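Long-range contact in glycerophosphoryl diester phosphodiesterase (Agrobacterium tumefaciens str. C58, PDB 3KS6), which belongs to the glycerophosphoryl diester phosphodiesterase family, has a TIM-barrel fold and carries a magnesium ion bound by acidic side chains: residues F36-T41 and F102-K107. Sequence-based numbering, arbitrary orientation. Where two conformers were deposited one is given.
With MG (magnesium ion), chain F.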
# COMPACT_ATOMS: atom_id res chain seq x y z
N PHE A 36 2.85 -2.18 -1.36
CA PHE A 36 3.46 -3.25 -0.59
C PHE A 36 3.72 -2.79 0.83
O PHE A 36 3.74 -1.59 1.12
CB PHE A 36 4.79 -3.68 -1.27
CG PHE A 36 5.77 -2.55 -1.39
CD1 PHE A 36 5.67 -1.66 -2.46
CD2 PHE A 36 6.74 -2.33 -0.41
CE1 PHE A 36 6.52 -0.61 -2.57
CE2 PHE A 36 7.61 -1.27 -0.52
CZ PHE A 36 7.52 -0.41 -1.62
N ASP A 37 3.92 -3.77 1.71
CA ASP A 37 4.13 -3.56 3.15
C ASP A 37 5.53 -4.12 3.48
O ASP A 37 6.02 -5.00 2.80
CB ASP A 37 3.08 -4.32 3.95
CG ASP A 37 1.71 -4.29 3.31
OD1 ASP A 37 1.01 -3.24 3.39
OD2 ASP A 37 1.31 -5.32 2.72
N LEU A 38 6.14 -3.62 4.54
CA LEU A 38 7.52 -3.98 4.87
C LEU A 38 7.63 -4.33 6.34
O LEU A 38 6.92 -3.74 7.15
CB LEU A 38 8.47 -2.79 4.56
CG LEU A 38 8.58 -2.23 3.12
CD1 LEU A 38 9.51 -0.98 3.06
CD2 LEU A 38 9.05 -3.31 2.17
N HIS A 39 8.53 -5.26 6.66
CA HIS A 39 8.86 -5.65 8.05
C HIS A 39 10.36 -5.86 8.23
O HIS A 39 11.05 -6.28 7.30
CB HIS A 39 8.14 -6.95 8.42
CG HIS A 39 6.65 -6.84 8.39
ND1 HIS A 39 5.91 -6.42 9.48
CD2 HIS A 39 5.77 -7.01 7.38
CE1 HIS A 39 4.64 -6.38 9.14
NE2 HIS A 39 4.53 -6.73 7.87
N PRO A 40 10.89 -5.54 9.42
CA PRO A 40 12.29 -5.82 9.68
C PRO A 40 12.52 -7.26 10.08
O PRO A 40 11.62 -7.85 10.66
CB PRO A 40 12.59 -4.90 10.85
CG PRO A 40 11.29 -4.81 11.59
CD PRO A 40 10.23 -4.91 10.57
N THR A 41 13.70 -7.81 9.77
CA THR A 41 14.12 -9.10 10.30
C THR A 41 14.96 -8.89 11.56
O THR A 41 15.25 -7.74 11.94
CB THR A 41 14.96 -9.88 9.30
OG1 THR A 41 16.20 -9.18 9.11
CG2 THR A 41 14.18 -10.06 7.97
N PHE A 102 6.17 3.66 -6.20
CA PHE A 102 5.94 2.88 -5.00
C PHE A 102 4.91 3.53 -4.09
O PHE A 102 4.94 4.76 -3.91
CB PHE A 102 7.24 2.80 -4.17
CG PHE A 102 8.26 1.75 -4.61
CD1 PHE A 102 8.03 0.83 -5.61
CD2 PHE A 102 9.44 1.62 -3.87
CE1 PHE A 102 8.97 -0.15 -5.92
CE2 PHE A 102 10.37 0.62 -4.19
CZ PHE A 102 10.12 -0.25 -5.23
N ARG A 103 4.06 2.70 -3.49
CA ARG A 103 3.17 3.07 -2.39
C ARG A 103 3.58 2.08 -1.25
O ARG A 103 3.24 0.89 -1.26
CB ARG A 103 1.69 2.96 -2.79
CG ARG A 103 0.68 3.15 -1.63
CD ARG A 103 -0.67 2.83 -2.13
NE ARG A 103 -1.70 2.70 -1.11
CZ ARG A 103 -2.81 3.42 -1.04
NH1 ARG A 103 -3.12 4.35 -1.96
NH2 ARG A 103 -3.69 3.13 -0.09
N CYS A 104 4.35 2.60 -0.32
CA CYS A 104 4.96 1.81 0.73
C CYS A 104 4.18 1.91 2.04
O CYS A 104 4.06 2.99 2.57
CB CYS A 104 6.40 2.34 0.93
SG CYS A 104 7.31 1.56 2.25
N GLU A 105 3.71 0.79 2.58
CA GLU A 105 2.97 0.83 3.86
C GLU A 105 3.85 0.42 5.02
O GLU A 105 4.51 -0.62 4.96
CB GLU A 105 1.71 -0.06 3.82
CG GLU A 105 0.80 0.21 5.02
CD GLU A 105 -0.44 -0.66 5.04
OE1 GLU A 105 -0.85 -1.19 3.97
OE2 GLU A 105 -0.97 -0.85 6.17
N ILE A 106 3.83 1.23 6.06
CA ILE A 106 4.53 0.99 7.32
C ILE A 106 3.56 0.32 8.29
O ILE A 106 2.56 0.93 8.74
CB ILE A 106 5.00 2.32 7.93
CG1 ILE A 106 5.90 3.08 6.96
CG2 ILE A 106 5.77 2.08 9.26
CD1 ILE A 106 7.15 2.25 6.54
N LYS A 107 3.85 -0.95 8.57
CA LYS A 107 3.05 -1.83 9.43
C LYS A 107 3.70 -1.97 10.81
O LYS A 107 4.94 -1.88 10.93
CB LYS A 107 2.98 -3.24 8.81
CG LYS A 107 2.17 -3.39 7.53
CD LYS A 107 0.67 -3.51 7.78
CE LYS A 107 0.12 -4.95 7.74
NZ LYS A 107 0.54 -5.90 8.83
MG MG F . -0.81 -2.68 2.58
O HOH W 1 -0.76 -4.41 1.36
O HOH W 2 6.22 -1.61 8.49
O HOH W 3 -1.88 -3.79 4.00
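Asp37 and Glu105 bring their carboxylates together on one magnesium ion: Asp37 OD1 binds it at 2.1 Å, and Glu105 OE1 at 2.0 Å. The two side chains run side by side with their carboxylate planes turned 81° apart. CG of Glu105 lies anti to its backbone N (chi1 -168°), and the chain runs on extended to put OE1 on the metal beside Asp37 OD1, which comes from the neighbouring strand. Water 1, a magnesium ligand, also donates to Asp37 OD2; water 3 and Glu35 bind the ion too.

Backbone bonds fix this pairing in parallel register. Phe36 N gives to Arg103 O, and Glu105 N to Phe36 O at 2.8 Å; the next bond, Leu38 N to Glu105 O, is weak. Where the strands diverge, water 2 links Leu38 O to Lys107 N.

The opposite face is apolar. Phe36 turns its CE1–CZ edge onto the face of Phe102 in a T-shaped pair, centroids 4.8 Å apart, while Cys104 CA lies over one face of the Phe36 ring. The slim thiol of Cys104 touches both Phe36 and Leu38: SG lies 3.5 Å from Leu38 CD1 and makes an oblique sulfur-aromatic contact with the Phe36 ring. Helices 88-95 and 118-128 cover this side.

Alternation along neighbouring parallel barrel strands thus separates apolar packing from a charged metal site. Asp37 OD1 and Glu105 OE1 stand only 2.8 Å apart, a repulsion the magnesium probably offsets.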